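Local coordinates for Lmo0812 protein (Listeria monocytogenes serovar 1/2a, PDB 4YF1) that is a putative HD-domain pyrophosphohydrolase, probably acting on the 3'-diphosphate of the alarmone guanosine-3',5'-bis(diphosphate), at residues N38-R41 with I42-A46; H101-E104 with Q105-G109; K151-N154 with Q155-N159. All blocks are in the same frame, centred on the assembly; numbering follows the deposited sequence.

Contact 1. Residues N38-R41 with I42-A46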
loop_
_atom_site.group_PDB
_atom_site.type_symbol
_atom_site.label_atom_id
_atom_site.label_comp_id
_atom_site.label_asym_id
_atom_site.label_seq_id
_atom_site.Cartn_x
_atom_site.Cartn_y
_atom_site.Cartn_z
ATOM N N ASN A 38 -7.047 5.351 -3.170
ATOM C CA ASN A 38 -7.507 6.744 -3.049
ATOM C C ASN A 38 -7.145 7.385 -1.715
ATOM O O ASN A 38 -6.822 8.571 -1.661
ATOM C CB ASN A 38 -9.050 6.872 -3.258
ATOM C CG ASN A 38 -9.491 6.702 -4.709
ATOM O OD1 ASN A 38 -8.693 6.669 -5.640
ATOM N ND2 ASN A 38 -10.835 6.640 -4.913
ATOM N N VAL A 39 -7.208 6.615 -0.633
ATOM C CA VAL A 39 -6.844 7.116 0.698
ATOM C C VAL A 39 -5.304 7.376 0.682
ATOM O O VAL A 39 -4.842 8.395 1.155
ATOM C CB VAL A 39 -7.229 6.105 1.804
ATOM C CG1 VAL A 39 -6.546 6.413 3.107
ATOM C CG2 VAL A 39 -8.743 6.050 1.980
ATOM N N ALA A 40 -4.556 6.456 0.098
ATOM C CA ALA A 40 -3.062 6.643 0.025
ATOM C C ALA A 40 -2.700 7.923 -0.744
ATOM O O ALA A 40 -1.785 8.644 -0.370
ATOM C CB ALA A 40 -2.413 5.420 -0.617
ATOM N N ARG A 41 -3.428 8.208 -1.824
ATOM C CA ARG A 41 -3.241 9.433 -2.581
ATOM C C ARG A 41 -3.513 10.697 -1.769
ATOM O O ARG A 41 -2.746 11.675 -1.839
ATOM C CB ARG A 41 -4.092 9.408 -3.868
ATOM C CG ARG A 41 -4.124 10.697 -4.652
ATOM C CD ARG A 41 -4.907 10.603 -5.957
ATOM N NE ARG A 41 -5.037 11.925 -6.540
ATOM C CZ ARG A 41 -5.883 12.854 -6.110
ATOM N NH1 ARG A 41 -6.789 12.573 -5.144
ATOM N NH2 ARG A 41 -5.892 14.045 -6.696
ATOM N N ILE A 42 -4.617 10.720 -1.029
ATOM C CA ILE A 42 -4.942 11.861 -0.171
ATOM C C ILE A 42 -3.788 12.101 0.828
ATOM O O ILE A 42 -3.340 13.194 0.999
ATOM C CB ILE A 42 -6.242 11.607 0.590
ATOM C CG1 ILE A 42 -7.430 11.644 -0.387
ATOM C CG2 ILE A 42 -6.428 12.642 1.672
ATOM C CD1 ILE A 42 -8.685 10.964 0.120
ATOM N N LEU A 43 -3.307 11.050 1.433
ATOM C CA LEU A 43 -2.214 11.182 2.424
ATOM C C LEU A 43 -0.880 11.631 1.793
ATOM O O LEU A 43 -0.183 12.470 2.377
ATOM C CB LEU A 43 -2.048 9.882 3.198
ATOM C CG LEU A 43 -3.258 9.533 4.103
ATOM C CD1 LEU A 43 -3.244 8.074 4.519
ATOM C CD2 LEU A 43 -3.282 10.427 5.338
ATOM N N ARG A 44 -0.571 11.094 0.614
ATOM C CA ARG A 44 0.687 11.424 -0.097
ATOM C C ARG A 44 0.649 12.872 -0.503
ATOM O O ARG A 44 1.604 13.632 -0.271
ATOM C CB ARG A 44 0.890 10.488 -1.312
ATOM C CG ARG A 44 2.062 10.858 -2.220
ATOM C CD ARG A 44 2.320 9.858 -3.338
ATOM N NE ARG A 44 1.086 9.395 -3.998
ATOM C CZ ARG A 44 0.484 8.233 -3.776
ATOM N NH1 ARG A 44 -0.638 7.920 -4.447
ATOM N NH2 ARG A 44 0.946 7.386 -2.856
ATOM N N ARG A 45 -0.483 13.295 -1.067
ATOM C CA ARG A 45 -0.618 14.668 -1.496
ATOM C C ARG A 45 -0.570 15.658 -0.351
ATOM O O ARG A 45 -0.284 16.838 -0.573
ATOM C CB ARG A 45 -1.918 14.848 -2.312
ATOM C CG ARG A 45 -1.811 14.240 -3.703
ATOM C CD ARG A 45 -3.166 14.263 -4.366
ATOM N NE ARG A 45 -3.662 15.619 -4.593
ATOM C CZ ARG A 45 -3.311 16.402 -5.623
ATOM N NH1 ARG A 45 -2.389 16.024 -6.515
ATOM N NH2 ARG A 45 -3.866 17.612 -5.741
ATOM N N ALA A 46 -0.862 15.200 0.865
ATOM C CA ALA A 46 -0.851 16.084 2.026
ATOM C C ALA A 46 0.575 16.161 2.605
ATOM O O ALA A 46 0.771 16.816 3.579
ATOM C CB ALA A 46 -1.803 15.603 3.102
#

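Contact 2. Residues H101-E104 with Q105-G109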
loop_
_atom_site.group_PDB
_atom_site.type_symbol
_atom_site.label_atom_id
_atom_site.label_comp_id
_atom_site.label_asym_id
_atom_site.label_seq_id
_atom_site.Cartn_x
_atom_site.Cartn_y
_atom_site.Cartn_z
ATOM N N HIS A 101 -15.419 5.153 19.725
ATOM C CA HIS A 101 -13.993 4.976 19.972
ATOM C C HIS A 101 -13.172 5.680 18.891
ATOM O O HIS A 101 -12.098 6.224 19.175
ATOM C CB HIS A 101 -13.596 3.515 20.116
ATOM C CG HIS A 101 -14.181 2.846 21.319
ATOM N ND1 HIS A 101 -14.404 1.488 21.377
ATOM C CD2 HIS A 101 -14.683 3.356 22.463
ATOM C CE1 HIS A 101 -14.964 1.183 22.530
ATOM N NE2 HIS A 101 -15.161 2.302 23.200
ATOM N N THR A 102 -13.671 5.687 17.665
ATOM C CA THR A 102 -12.977 6.401 16.572
ATOM C C THR A 102 -13.000 7.928 16.779
ATOM O O THR A 102 -11.965 8.621 16.546
ATOM C CB THR A 102 -13.489 5.956 15.221
ATOM O OG1 THR A 102 -13.155 4.582 15.063
ATOM C CG2 THR A 102 -12.882 6.751 14.074
ATOM N N ILE A 103 -14.120 8.462 17.253
ATOM C CA ILE A 103 -14.218 9.895 17.571
ATOM C C ILE A 103 -13.201 10.287 18.660
ATOM O O ILE A 103 -12.467 11.295 18.484
ATOM C CB ILE A 103 -15.656 10.285 17.971
ATOM C CG1 ILE A 103 -16.546 10.133 16.739
ATOM C CG2 ILE A 103 -15.724 11.709 18.529
ATOM C CD1 ILE A 103 -18.046 10.145 17.056
ATOM N N GLU A 104 -13.075 9.460 19.713
ATOM C CA GLU A 104 -12.105 9.740 20.767
ATOM C C GLU A 104 -10.675 9.726 20.183
ATOM O O GLU A 104 -9.836 10.564 20.547
ATOM C CB GLU A 104 -12.208 8.731 21.955
ATOM C CG GLU A 104 -11.112 8.920 23.044
ATOM C CD GLU A 104 -11.097 7.853 24.157
ATOM O OE1 GLU A 104 -11.873 6.864 24.095
ATOM O OE2 GLU A 104 -10.324 8.018 25.121
ATOM N N GLN A 105 -10.408 8.761 19.302
ATOM C CA GLN A 105 -9.085 8.642 18.691
ATOM C C GLN A 105 -8.755 9.836 17.751
ATOM O O GLN A 105 -7.593 10.344 17.764
ATOM C CB GLN A 105 -8.961 7.295 17.997
ATOM C CG GLN A 105 -7.678 7.049 17.256
ATOM C CD GLN A 105 -6.518 6.836 18.173
ATOM O OE1 GLN A 105 -6.648 6.761 19.397
ATOM N NE2 GLN A 105 -5.366 6.692 17.568
ATOM N N VAL A 106 -9.744 10.312 16.989
ATOM C CA VAL A 106 -9.521 11.461 16.123
ATOM C C VAL A 106 -9.354 12.711 16.970
ATOM O O VAL A 106 -8.626 13.635 16.565
ATOM C CB VAL A 106 -10.566 11.626 15.004
ATOM C CG1 VAL A 106 -11.743 12.460 15.479
ATOM C CG2 VAL A 106 -9.956 12.281 13.755
ATOM N N ARG A 107 -9.894 12.710 18.190
ATOM C CA ARG A 107 -9.688 13.874 19.055
ATOM C C ARG A 107 -8.276 13.912 19.656
ATOM O O ARG A 107 -7.639 14.954 19.664
ATOM C CB ARG A 107 -10.677 13.876 20.195
ATOM C CG ARG A 107 -10.546 15.031 21.169
ATOM C CD ARG A 107 -11.411 14.844 22.411
ATOM N NE ARG A 107 -12.800 14.657 22.050
ATOM C CZ ARG A 107 -13.592 13.634 22.356
ATOM N NH1 ARG A 107 -14.833 13.670 21.898
ATOM N NH2 ARG A 107 -13.233 12.637 23.173
ATOM N N THR A 108 -7.850 12.779 20.204
ATOM C CA THR A 108 -6.624 12.686 21.008
ATOM C C THR A 108 -5.404 12.150 20.294
ATOM O O THR A 108 -4.297 12.257 20.848
ATOM C CB THR A 108 -6.851 11.757 22.225
ATOM O OG1 THR A 108 -7.207 10.437 21.751
ATOM C CG2 THR A 108 -7.972 12.293 23.107
ATOM N N GLY A 109 -5.557 11.585 19.099
ATOM C CA GLY A 109 -4.372 11.015 18.414
ATOM C C GLY A 109 -3.394 12.080 17.975
ATOM O O GLY A 109 -3.691 13.270 18.079
#

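Contact 3. Residues K151-N154 with Q155-N159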
loop_
_atom_site.group_PDB
_atom_site.type_symbol
_atom_site.label_atom_id
_atom_site.label_comp_id
_atom_site.label_asym_id
_atom_site.label_seq_id
_atom_site.Cartn_x
_atom_site.Cartn_y
_atom_site.Cartn_z
ATOM N N LYS A 151 -25.050 10.900 10.695
ATOM C CA LYS A 151 -24.818 12.311 10.967
ATOM C C LYS A 151 -24.017 12.524 12.238
ATOM O O LYS A 151 -23.007 13.284 12.235
ATOM C CB LYS A 151 -26.123 13.031 11.085
ATOM C CG LYS A 151 -26.045 14.510 11.419
ATOM C CD LYS A 151 -27.420 15.110 11.104
ATOM C CE LYS A 151 -27.543 16.573 11.459
ATOM N NZ LYS A 151 -27.814 16.773 12.908
ATOM N N TRP A 152 -24.425 11.816 13.303
ATOM C CA TRP A 152 -23.746 11.915 14.588
ATOM C C TRP A 152 -22.270 11.556 14.425
ATOM O O TRP A 152 -21.408 12.220 14.976
ATOM C CB TRP A 152 -24.403 11.007 15.635
ATOM C CG TRP A 152 -23.522 10.680 16.816
ATOM C CD1 TRP A 152 -23.277 11.454 17.918
ATOM C CD2 TRP A 152 -22.753 9.483 16.987
ATOM N NE1 TRP A 152 -22.408 10.794 18.765
ATOM C CE2 TRP A 152 -22.076 9.590 18.210
ATOM C CE3 TRP A 152 -22.582 8.328 16.219
ATOM C CZ2 TRP A 152 -21.237 8.589 18.682
ATOM C CZ3 TRP A 152 -21.754 7.316 16.695
ATOM C CH2 TRP A 152 -21.095 7.455 17.915
ATOM N N TYR A 153 -22.011 10.495 13.674
ATOM C CA TYR A 153 -20.641 9.985 13.472
ATOM C C TYR A 153 -19.727 10.953 12.710
ATOM O O TYR A 153 -18.647 11.335 13.203
ATOM C CB TYR A 153 -20.726 8.621 12.768
ATOM C CG TYR A 153 -19.405 8.007 12.401
ATOM C CD1 TYR A 153 -18.339 8.048 13.285
ATOM C CD2 TYR A 153 -19.235 7.295 11.201
ATOM C CE1 TYR A 153 -17.128 7.473 12.967
ATOM C CE2 TYR A 153 -18.009 6.695 10.886
ATOM C CZ TYR A 153 -16.971 6.796 11.773
ATOM O OH TYR A 153 -15.741 6.179 11.529
ATOM N N ASN A 154 -20.179 11.372 11.533
ATOM C CA ASN A 154 -19.411 12.269 10.673
ATOM C C ASN A 154 -19.237 13.654 11.289
ATOM O O ASN A 154 -18.116 14.239 11.248
ATOM C CB ASN A 154 -20.027 12.285 9.275
ATOM C CG ASN A 154 -19.799 10.977 8.542
ATOM O OD1 ASN A 154 -20.689 10.088 8.442
ATOM N ND2 ASN A 154 -18.603 10.804 8.084
ATOM N N GLN A 155 -20.284 14.150 11.953
ATOM C CA GLN A 155 -20.160 15.428 12.669
ATOM C C GLN A 155 -19.163 15.268 13.815
ATOM O O GLN A 155 -18.342 16.197 14.077
ATOM C CB GLN A 155 -21.521 15.941 13.153
ATOM C CG GLN A 155 -22.279 16.513 12.000
ATOM C CD GLN A 155 -23.604 17.125 12.409
ATOM O OE1 GLN A 155 -24.107 16.926 13.522
ATOM N NE2 GLN A 155 -24.135 17.903 11.534
ATOM N N GLY A 156 -19.169 14.093 14.463
ATOM C CA GLY A 156 -18.198 13.819 15.532
ATOM C C GLY A 156 -16.730 13.896 15.046
ATOM O O GLY A 156 -15.864 14.485 15.736
ATOM N N ILE A 157 -16.446 13.288 13.893
ATOM C CA ILE A 157 -15.090 13.336 13.313
ATOM C C ILE A 157 -14.778 14.794 12.976
ATOM O O ILE A 157 -13.759 15.349 13.415
ATOM C CB ILE A 157 -14.951 12.463 12.038
ATOM C CG1 ILE A 157 -15.229 10.961 12.322
ATOM C CG2 ILE A 157 -13.549 12.631 11.434
ATOM C CD1 ILE A 157 -14.391 10.355 13.417
ATOM N N LYS A 158 -15.689 15.429 12.226
ATOM C CA LYS A 158 -15.492 16.815 11.830
ATOM C C LYS A 158 -15.233 17.751 13.014
ATOM O O LYS A 158 -14.294 18.575 12.971
ATOM C CB LYS A 158 -16.632 17.322 10.942
ATOM C CG LYS A 158 -16.666 18.829 10.781
ATOM C CD LYS A 158 -17.924 19.238 10.052
ATOM C CE LYS A 158 -18.344 20.642 10.431
ATOM N NZ LYS A 158 -18.788 20.719 11.862
ATOM N N ASN A 159 -16.003 17.608 14.089
ATOM C CA ASN A 159 -15.849 18.497 15.250
ATOM C C ASN A 159 -14.713 18.163 16.201
ATOM O O ASN A 159 -14.460 18.928 17.111
ATOM C CB ASN A 159 -17.172 18.578 16.017
ATOM C CG ASN A 159 -18.235 19.278 15.206
ATOM O OD1 ASN A 159 -17.904 20.118 14.373
ATOM N ND2 ASN A 159 -19.493 18.917 15.396
#

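Contact 1. Residues N38-R41 with I42-A46
R41 and R45, one turn apart on helix 35-45, lay their guanidinium groups on each other in an offset stack, planes 9° apart and centres 4.4 Å apart. R41 is extended as far as NE. In R45, CG anti to the carbonyl carbon (chi1 -74°) and an extended second torsion carry CD over the centre of the R41 guanidinium, 3.5 Å from R41 CZ; a bend at chi3 (64°) then turns NE and the guanidinium into the stack. R41 NH2 in turn covers the rim of the R45 group, 3.4 Å from R45 NE. Both nitrogens are donors, so flat packing and not a bond joins them.

R44 folds back as well. Its NH1 reaches 3.5 Å from R41 CA, and A40 O lies over one face of its guanidinium; R44 also lies close to the like-charged R44 of the second subunit and makes a long, weak ion pair with E50 of that subunit.

Apolar contact belongs to the other flank, where V39 CG1 and L43 CD1 lie side by side at 4.0 Å. These branched chains suit a buried stripe against A119 of helix 111-132.

Backbone bonds complete the turn, R45 N to R41 O at 2.9 Å among them.

Three arginines would be expected to make this side positive, partly offset at R44 by E50 of the second subunit; stacking R41 on R45 probably carries an electrostatic cost, which solvent would lessen.

Contact 2. Residues H101-E104 with Q105-G109
Residues E104 and T108 make a local contact within the last turns of helix 95-108, whose inner flank packs on helices 111-132 and 147-160. The carbonyl oxygen of E104 is its focus. T108 N donates to E104 O at 3.0 Å, and T108 OG1 donates to the same oxygen at 2.9 Å. The two donors arrive from opposite faces of the carbonyl plane, the hydroxyl from 37° above it. With chi1 at 60°, OG1 is placed between its own backbone N and carbonyl carbon, turned back toward the preceding turn. Threonine suits this end of the helix because its short hydroxyl can fold onto the backbone, adding a second hydrogen bond to E104 O; R107 N adds a weak bond.

The setting is the all-helical fold of the HD family, and here the helix ends: G109 is the first residue to leave helical backbone angles, while its N still bonds to Q105 O at 2.7 Å.

R107 bends at its third torsion (chi3 -57°), crossing I103 obliquely, with R107 NH1 4.0 Å from I103 CG2. R107 NH2 comes within 3.9 Å of E104 CA. The polar end is held by N160, which accepts a hydrogen bond from R107 NE, so the long arginine spans to helix 147-160. On the buried flank the branched V106 brings CG1 to 3.3 Å from I103 O and packs on I117 and N160, while T102, one turn earlier, packs on I117 and Y153.

Contact 3. Residues K151-N154 with Q155-N159
Q155 lies across K151, one turn earlier in helix 147-160, and its side chain covers that residue from backbone to tip. Q155 CB starts 3.2 Å from K151 O, the oxygen that also receives the hydrogen bond from Q155 N. CG stays over the same carbonyl, because a chi1 of -76° sets it anti to its own carbonyl carbon and beside its backbone N. From there the chain is extended, and Q155 CD meets K151 CG at 3.7 Å. At the tip the amide divides its contacts: Q155 OE1 rests near K151 CG and stands 3.8 Å from K151 NZ, while Q155 NE2 touches K151 CE at 3.7 Å. The lysine also runs straight until its last torsion, chi4 -81°, turns the ammonium aside. Glutamine suits this place: its CB and CG pack on the K151 carbonyl and its flat amide lies along the lysine methylenes, while its polar atoms accord with partial exposure.

On the inner side Y153 and I157 point the same way, with Y153 CE1 4.0 Å from I157 CD1. The ring offers a broad apolar surface and the isoleucine a branched one, both apt for burial; the tyrosine OH comes close to K121 NZ. K158 NZ donates to N159 OD1 at 2.7 Å, tying the lysine tip to the next residue.

This helix lies between others: W152 packs on W95, K99 and I103 of helix 95-108, N154 and I157 face helix 111-132 through L125 and I117, and V181 of helix 172-184 covers Q155 and K158.

In the fold
All three contacts are partly buried single-helix turns, 11 to 12 Å from the centre of the chain; contact 1 has four buried residues, contacts 2 and 3 three each, and contact 2 the most exposed ones. Contacts 2 and 3 touch: I103 packs on the G156 backbone and V106 on I157. Contact 1, centred 20 and 21 Å from them, touches neither, yet helix 111-132 receives L43, V106 and I157 alike. Outer chemistry differs: stacked R41 and R45, with R44 turned to the second subunit; a doubly held carbonyl at a helix end; a glutamine over a lysine. V39 touches the group formed by H35, H59, D60 and D120, whose side chains converge in a way consistent with an HD-type site, with no metal bound to them here.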